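Local coordinates for protein type VI secretion system component (Escherichia coli O6, PDB 2P5Z) that is a component of the type VI secretion system, structurally similar to the phage T4 tail proteins gp27 and gp5, and probably serves in a phage-tail-like injection device, at residues A[17-30]-A[60-72]. Residues are numbered along the deposited sequence; the frame is centred on the assembly and turned at random.
Sequences HKLKIRGLQSPVDV and SVLMQDGAFSLTA
His-17 and Arg-22 bracket the short strand 18-21, and each reaches across to strand 65-70, which runs antiparallel to it. At the first end the imidazole of His-17 lies alongside Leu-70, both side chains pointing the same way, with NE2 3.5 Å from Leu-70 CD1. Phe-33 packs edge-to-face with this imidazole and also with the Phe-68 ring. With CG anti to the backbone N (chi1 -180°), Phe-68 carries its CD1 to 3.3 Å from Lys-18 O; the ring edge receives Leu-19 CB, 4.2 Å from CD1, and Val-30, on the buried side facing strands 44-51 and 104-111. Between the ends, Lys-18 pairs with Ser-69 and Lys-20 with Ala-67 through two backbone hydrogen bonds each; Lys-20 N to Ala-67 O is 2.8 Å. Past the last pair, Arg-22 N still bonds to Asp-65 O, at 3.0 Å. The Arg-22 chain bends at chi3 (-92°) and brings NH2 to 3.0 Å from Asp-65 OD2, a salt bridge with guanidinium and carboxylate planes 79° apart. The chemistry is thus two-sided: apolar Leu-19, Ile-21 and Phe-68 face inward, consistent with a phage-hub barrel, while the face with Lys-18, Lys-20, Ala-67 and Ser-69 is largely polar and more open to solvent, the salt bridge at its end.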
ATOM      1  N   HIS A  17     -20.725  30.191 -10.229  1.00 59.01           N
ATOM      2  CA  HIS A  17     -19.347  29.884  -9.749  1.00 59.82           C
ATOM      3  C   HIS A  17     -18.259  30.616 -10.510  1.00 57.52           C
ATOM      4  O   HIS A  17     -18.199  30.538 -11.739  1.00 53.15           O
ATOM      5  CB  HIS A  17     -19.082  28.390  -9.796  1.00 62.11           C
ATOM      6  CG  HIS A  17     -20.026  27.603  -8.961  1.00 65.81           C
ATOM      7  ND1 HIS A  17     -21.065  26.876  -9.502  1.00 65.30           N
ATOM      8  CD2 HIS A  17     -20.119  27.460  -7.619  1.00 68.60           C
ATOM      9  CE1 HIS A  17     -21.752  26.311  -8.528  1.00 67.14           C
ATOM     10  NE2 HIS A  17     -21.193  26.641  -7.376  1.00 70.51           N
ATOM     11  N   LYS A  18     -17.403  31.322  -9.767  1.00 53.29           N
ATOM     12  CA  LYS A  18     -16.329  32.111 -10.363  1.00 57.46           C
ATOM     13  C   LYS A  18     -14.949  31.683  -9.858  1.00 54.96           C
ATOM     14  O   LYS A  18     -14.781  31.269  -8.712  1.00 50.81           O
ATOM     15  CB  LYS A  18     -16.529  33.615 -10.101  1.00 63.42           C
ATOM     16  CG  LYS A  18     -17.876  34.183 -10.562  1.00 69.00           C
ATOM     17  CD  LYS A  18     -17.713  35.555 -11.207  1.00 73.54           C
ATOM     18  CE  LYS A  18     -19.059  36.214 -11.500  1.00 74.83           C
ATOM     19  NZ  LYS A  18     -19.564  36.994 -10.331  1.00 75.50           N
ATOM     20  N   LEU A  19     -13.967  31.802 -10.734  1.00 51.41           N
ATOM     21  CA  LEU A  19     -12.607  31.456 -10.424  1.00 49.35           C
ATOM     22  C   LEU A  19     -11.773  32.632 -10.872  1.00 51.09           C
ATOM     23  O   LEU A  19     -11.789  33.003 -12.050  1.00 52.24           O
ATOM     24  CB  LEU A  19     -12.182  30.225 -11.228  1.00 48.27           C
ATOM     25  CG  LEU A  19     -11.009  29.300 -10.846  1.00 47.41           C
ATOM     26  CD1 LEU A  19     -10.176  29.071 -12.081  1.00 42.67           C
ATOM     27  CD2 LEU A  19     -10.117  29.765  -9.673  1.00 41.12           C
ATOM     28  N   LYS A  20     -11.048  33.224  -9.931  1.00 51.52           N
ATOM     29  CA  LYS A  20     -10.126  34.296 -10.258  1.00 51.03           C
ATOM     30  C   LYS A  20      -8.729  33.849  -9.969  1.00 47.09           C
ATOM     31  O   LYS A  20      -8.419  33.485  -8.857  1.00 47.91           O
ATOM     32  CB  LYS A  20     -10.419  35.530  -9.431  1.00 57.58           C
ATOM     33  CG  LYS A  20     -11.231  36.572 -10.158  1.00 67.54           C
ATOM     34  CD  LYS A  20     -11.633  37.692  -9.194  1.00 74.42           C
ATOM     35  CE  LYS A  20     -12.533  37.157  -8.074  1.00 76.26           C
ATOM     36  NZ  LYS A  20     -12.813  38.159  -7.006  1.00 77.22           N
ATOM     37  N   ILE A  21      -7.889  33.863 -10.985  1.00 45.89           N
ATOM     38  CA  ILE A  21      -6.490  33.612 -10.800  1.00 46.47           C
ATOM     39  C   ILE A  21      -5.724  34.903 -11.068  1.00 51.17           C
ATOM     40  O   ILE A  21      -5.779  35.414 -12.180  1.00 57.35           O
ATOM     41  CB  ILE A  21      -6.010  32.565 -11.789  1.00 45.89           C
ATOM     42  CG1 ILE A  21      -6.842  31.286 -11.654  1.00 43.30           C
ATOM     43  CG2 ILE A  21      -4.498  32.305 -11.604  1.00 44.40           C
ATOM     44  CD1 ILE A  21      -6.774  30.402 -12.910  1.00 42.65           C
ATOM     45  N   ARG A  22      -5.018  35.414 -10.061  1.00 50.57           N
ATOM     46  CA  ARG A  22      -4.270  36.668 -10.157  1.00 56.05           C
ATOM     47  C   ARG A  22      -3.308  36.755 -11.346  1.00 56.64           C
ATOM     48  O   ARG A  22      -2.477  35.875 -11.564  1.00 56.10           O
ATOM     49  CB  ARG A  22      -3.530  36.947  -8.842  1.00 60.03           C
ATOM     50  CG  ARG A  22      -2.239  37.798  -8.953  1.00 64.04           C
ATOM     51  CD  ARG A  22      -1.462  37.853  -7.634  1.00 62.89           C
ATOM     52  NE  ARG A  22      -1.849  38.998  -6.816  1.00 67.49           N
ATOM     53  CZ  ARG A  22      -2.793  38.994  -5.870  1.00 69.39           C
ATOM     54  NH1 ARG A  22      -3.047  40.112  -5.199  1.00 69.20           N
ATOM     55  NH2 ARG A  22      -3.480  37.892  -5.581  1.00 68.93           N
ATOM     56  N   GLY A  23      -3.473  37.817 -12.133  1.00 57.60           N
ATOM     57  CA  GLY A  23      -2.572  38.134 -13.226  1.00 52.85           C
ATOM     58  C   GLY A  23      -3.015  37.581 -14.557  1.00 54.33           C
ATOM     59  O   GLY A  23      -2.330  37.760 -15.559  1.00 59.05           O
ATOM     60  N   LEU A  24      -4.162  36.917 -14.588  1.00 51.78           N
ATOM     61  CA  LEU A  24      -4.533  36.164 -15.776  1.00 51.58           C
ATOM     62  C   LEU A  24      -5.447  36.958 -16.705  1.00 55.60           C
ATOM     63  O   LEU A  24      -6.568  37.316 -16.330  1.00 54.89           O
ATOM     64  CB  LEU A  24      -5.190  34.831 -15.390  1.00 47.82           C
ATOM     65  CG  LEU A  24      -5.401  33.839 -16.529  1.00 45.41           C
ATOM     66  CD1 LEU A  24      -4.062  33.451 -17.175  1.00 41.91           C
ATOM     67  CD2 LEU A  24      -6.136  32.619 -16.030  1.00 46.06           C
ATOM     68  N   GLN A  25      -4.974  37.220 -17.919  1.00 57.15           N
ATOM     69  CA  GLN A  25      -5.758  38.020 -18.853  1.00 62.53           C
ATOM     70  C   GLN A  25      -6.820  37.180 -19.526  1.00 65.54           C
ATOM     71  O   GLN A  25      -7.926  37.652 -19.807  1.00 69.47           O
ATOM     72  CB  GLN A  25      -4.862  38.656 -19.894  1.00 62.11           C
ATOM     73  CG  GLN A  25      -3.827  39.542 -19.273  1.00 67.46           C
ATOM     74  CD  GLN A  25      -3.306  40.570 -20.231  1.00 70.07           C
ATOM     75  OE1 GLN A  25      -3.274  41.762 -19.919  1.00 70.51           O
ATOM     76  NE2 GLN A  25      -2.909  40.124 -21.420  1.00 72.90           N
ATOM     77  N   SER A  26      -6.471  35.930 -19.782  1.00 64.29           N
ATOM     78  CA  SER A  26      -7.394  34.983 -20.367  1.00 62.73           C
ATOM     79  C   SER A  26      -8.673  34.887 -19.556  1.00 61.16           C
ATOM     80  O   SER A  26      -8.621  34.753 -18.338  1.00 65.84           O
ATOM     81  CB  SER A  26      -6.730  33.621 -20.458  1.00 60.42           C
ATOM     82  OG  SER A  26      -5.512  33.713 -21.166  1.00 56.49           O
ATOM     83  N   PRO A  27      -9.822  35.018 -20.233  1.00 60.05           N
ATOM     84  CA  PRO A  27     -11.144  34.893 -19.622  1.00 58.15           C
ATOM     85  C   PRO A  27     -11.335  33.502 -19.062  1.00 57.39           C
ATOM     86  O   PRO A  27     -10.921  32.532 -19.682  1.00 60.97           O
ATOM     87  CB  PRO A  27     -12.100  35.109 -20.801  1.00 60.62           C
ATOM     88  CG  PRO A  27     -11.262  34.858 -22.037  1.00 60.54           C
ATOM     89  CD  PRO A  27      -9.900  35.322 -21.676  1.00 58.27           C
ATOM     90  N   VAL A  28     -11.934  33.397 -17.886  1.00 54.34           N
ATOM     91  CA  VAL A  28     -12.085  32.097 -17.258  1.00 51.81           C
ATOM     92  C   VAL A  28     -13.552  31.830 -17.017  1.00 52.21           C
ATOM     93  O   VAL A  28     -14.205  32.511 -16.221  1.00 53.44           O
ATOM     94  CB  VAL A  28     -11.293  32.005 -15.915  1.00 54.25           C
ATOM     95  CG1 VAL A  28     -11.687  30.756 -15.107  1.00 53.47           C
ATOM     96  CG2 VAL A  28      -9.797  32.022 -16.177  1.00 48.65           C
ATOM     97  N   ASP A  29     -14.068  30.824 -17.706  1.00 50.88           N
ATOM     98  CA  ASP A  29     -15.467  30.486 -17.595  1.00 53.32           C
ATOM     99  C   ASP A  29     -15.625  29.058 -17.058  1.00 52.08           C
ATOM    100  O   ASP A  29     -15.327  28.089 -17.754  1.00 48.63           O
ATOM    101  CB  ASP A  29     -16.124  30.660 -18.962  1.00 60.95           C
ATOM    102  CG  ASP A  29     -17.633  30.581 -18.907  1.00 71.25           C
ATOM    103  OD1 ASP A  29     -18.212  30.801 -17.810  1.00 74.23           O
ATOM    104  OD2 ASP A  29     -18.241  30.303 -19.975  1.00 76.24           O
ATOM    105  N   VAL A  30     -16.106  28.945 -15.822  1.00 47.88           N
ATOM    106  CA  VAL A  30     -16.152  27.666 -15.127  1.00 47.37           C
ATOM    107  C   VAL A  30     -17.101  26.671 -15.780  1.00 49.17           C
ATOM    108  O   VAL A  30     -18.304  26.905 -15.865  1.00 55.43           O
ATOM    109  CB  VAL A  30     -16.506  27.844 -13.627  1.00 45.25           C
ATOM    110  CG1 VAL A  30     -16.612  26.496 -12.925  1.00 40.80           C
ATOM    111  CG2 VAL A  30     -15.471  28.719 -12.933  1.00 43.27           C
ATOM    112  N   SER A  60       1.838  31.134 -16.523  1.00 54.65           N
ATOM    113  CA  SER A  60       0.882  32.203 -16.185  1.00 52.39           C
ATOM    114  C   SER A  60      -0.026  31.820 -15.030  1.00 50.24           C
ATOM    115  O   SER A  60      -0.785  32.647 -14.536  1.00 48.32           O
ATOM    116  CB  SER A  60      -0.011  32.538 -17.382  1.00 49.19           C
ATOM    117  OG  SER A  60       0.715  32.456 -18.589  1.00 53.29           O
ATOM    118  N   VAL A  61       0.027  30.562 -14.612  1.00 49.48           N
ATOM    119  CA  VAL A  61      -1.022  30.033 -13.760  1.00 48.47           C
ATOM    120  C   VAL A  61      -0.466  29.333 -12.513  1.00 46.11           C
ATOM    121  O   VAL A  61      -0.945  29.587 -11.407  1.00 44.69           O
ATOM    122  CB  VAL A  61      -2.025  29.187 -14.627  1.00 49.68           C
ATOM    123  CG1 VAL A  61      -2.555  27.994 -13.928  1.00 50.81           C
ATOM    124  CG2 VAL A  61      -3.177  30.049 -15.071  1.00 52.88           C
ATOM    125  N   LEU A  62       0.558  28.494 -12.690  1.00 41.15           N
ATOM    126  CA  LEU A  62       1.171  27.742 -11.577  1.00 40.44           C
ATOM    127  C   LEU A  62       1.795  28.648 -10.544  1.00 42.01           C
ATOM    128  O   LEU A  62       2.488  29.594 -10.888  1.00 49.75           O
ATOM    129  CB  LEU A  62       2.241  26.785 -12.085  1.00 38.39           C
ATOM    130  CG  LEU A  62       1.714  25.587 -12.875  1.00 38.09           C
ATOM    131  CD1 LEU A  62       2.888  24.803 -13.495  1.00 35.52           C
ATOM    132  CD2 LEU A  62       0.808  24.718 -11.978  1.00 30.12           C
ATOM    133  N   MET A  63       1.504  28.355  -9.282  1.00 40.10           N
ATOM    134  CA  MET A  63       1.931  29.133  -8.120  1.00 39.31           C
ATOM    135  C   MET A  63       1.254  30.510  -7.945  1.00 41.53           C
ATOM    136  O   MET A  63       1.414  31.143  -6.903  1.00 44.83           O
ATOM    137  CB  MET A  63       3.471  29.142  -7.953  1.00 41.66           C
ATOM    138  CG  MET A  63       4.067  27.728  -7.621  1.00 44.06           C
ATOM    139  SD  MET A  63       3.510  27.085  -5.997  1.00 43.81           S
ATOM    140  CE  MET A  63       4.381  28.205  -4.911  1.00 51.95           C
ATOM    141  N   GLN A  64       0.440  30.938  -8.909  1.00 42.22           N
ATOM    142  CA  GLN A  64      -0.445  32.113  -8.715  1.00 41.83           C
ATOM    143  C   GLN A  64      -1.571  31.918  -7.707  1.00 40.40           C
ATOM    144  O   GLN A  64      -2.035  30.806  -7.502  1.00 45.02           O
ATOM    145  CB  GLN A  64      -1.070  32.549 -10.038  1.00 43.66           C
ATOM    146  CG  GLN A  64      -0.071  33.027 -11.079  1.00 46.50           C
ATOM    147  CD  GLN A  64       0.729  34.194 -10.568  1.00 47.13           C
ATOM    148  OE1 GLN A  64       0.215  35.055  -9.847  1.00 54.91           O
ATOM    149  NE2 GLN A  64       1.990  34.218 -10.902  1.00 48.30           N
ATOM    150  N   ASP A  65      -2.008  33.018  -7.101  1.00 43.14           N
ATOM    151  CA  ASP A  65      -3.149  33.044  -6.184  1.00 44.85           C
ATOM    152  C   ASP A  65      -4.432  32.760  -6.929  1.00 45.60           C
ATOM    153  O   ASP A  65      -4.598  33.159  -8.075  1.00 45.15           O
ATOM    154  CB  ASP A  65      -3.326  34.426  -5.563  1.00 51.72           C
ATOM    155  CG  ASP A  65      -2.341  34.709  -4.458  1.00 58.40           C
ATOM    156  OD1 ASP A  65      -1.389  33.925  -4.288  1.00 63.05           O
ATOM    157  OD2 ASP A  65      -2.516  35.733  -3.762  1.00 61.79           O
ATOM    158  N   GLY A  66      -5.360  32.108  -6.251  1.00 40.85           N
ATOM    159  CA  GLY A  66      -6.591  31.734  -6.875  1.00 40.70           C
ATOM    160  C   GLY A  66      -7.696  31.909  -5.868  1.00 43.86           C
ATOM    161  O   GLY A  66      -7.499  31.664  -4.677  1.00 40.29           O
ATOM    162  N   ALA A  67      -8.861  32.330  -6.348  1.00 41.34           N
ATOM    163  CA  ALA A  67     -10.020  32.440  -5.490  1.00 40.93           C
ATOM    164  C   ALA A  67     -11.188  31.780  -6.210  1.00 45.12           C
ATOM    165  O   ALA A  67     -11.394  32.024  -7.402  1.00 49.35           O
ATOM    166  CB  ALA A  67     -10.316  33.870  -5.219  1.00 37.52           C
ATOM    167  N   PHE A  68     -11.930  30.937  -5.500  1.00 39.81           N
ATOM    168  CA  PHE A  68     -13.037  30.243  -6.103  1.00 43.49           C
ATOM    169  C   PHE A  68     -14.284  30.511  -5.292  1.00 48.28           C
ATOM    170  O   PHE A  68     -14.297  30.234  -4.099  1.00 48.28           O
ATOM    171  CB  PHE A  68     -12.763  28.752  -6.176  1.00 44.46           C
ATOM    172  CG  PHE A  68     -13.876  27.968  -6.803  1.00 48.38           C
ATOM    173  CD1 PHE A  68     -14.122  28.061  -8.170  1.00 46.59           C
ATOM    174  CD2 PHE A  68     -14.682  27.146  -6.032  1.00 47.34           C
ATOM    175  CE1 PHE A  68     -15.131  27.349  -8.755  1.00 41.61           C
ATOM    176  CE2 PHE A  68     -15.699  26.431  -6.613  1.00 48.45           C
ATOM    177  CZ  PHE A  68     -15.924  26.535  -7.981  1.00 44.89           C
ATOM    178  N   SER A  69     -15.327  31.045  -5.931  1.00 49.49           N
ATOM    179  CA  SER A  69     -16.521  31.465  -5.194  1.00 56.90           C
ATOM    180  C   SER A  69     -17.786  30.795  -5.665  1.00 59.43           C
ATOM    181  O   SER A  69     -17.895  30.417  -6.819  1.00 61.26           O
ATOM    182  CB  SER A  69     -16.730  32.977  -5.296  1.00 57.17           C
ATOM    183  OG  SER A  69     -15.514  33.650  -5.523  1.00 58.82           O
ATOM    184  N   LEU A  70     -18.739  30.656  -4.755  1.00 69.89           N
ATOM    185  CA  LEU A  70     -20.123  30.367  -5.113  1.00 74.60           C
ATOM    186  C   LEU A  70     -20.893  31.687  -5.102  1.00 77.82           C
ATOM    187  O   LEU A  70     -20.962  32.365  -4.076  1.00 78.12           O
ATOM    188  CB  LEU A  70     -20.724  29.372  -4.123  1.00 77.21           C
ATOM    189  CG  LEU A  70     -22.122  28.735  -4.230  1.00 80.10           C
ATOM    190  CD1 LEU A  70     -22.949  29.001  -5.517  1.00 83.26           C
ATOM    191  CD2 LEU A  70     -21.959  27.230  -4.005  1.00 84.26           C
ATOM    192  N   THR A  71     -21.460  32.038  -6.257  1.00 84.76           N
ATOM    193  CA  THR A  71     -22.150  33.321  -6.473  1.00 89.96           C
ATOM    194  C   THR A  71     -23.616  33.273  -5.998  1.00 89.99           C
ATOM    195  O   THR A  71     -24.278  32.233  -6.094  1.00 88.55           O
ATOM    196  CB  THR A  71     -22.062  33.741  -7.974  1.00 92.65           C
ATOM    197  OG1 THR A  71     -20.773  33.380  -8.495  1.00 93.68           O
ATOM    198  CG2 THR A  71     -22.275  35.253  -8.162  1.00 93.28           C
ATOM    199  N   ALA A  72     -24.100  34.395  -5.462  1.00 91.35           N
ATOM    200  CA  ALA A  72     -25.466  34.495  -4.948  1.00 93.35           C
ATOM    201  C   ALA A  72     -26.463  34.807  -6.063  1.00 93.69           C
ATOM    202  O   ALA A  72     -26.762  33.957  -6.906  1.00 93.55           O
ATOM    203  CB  ALA A  72     -25.545  35.553  -3.846  1.00 92.73           C
TER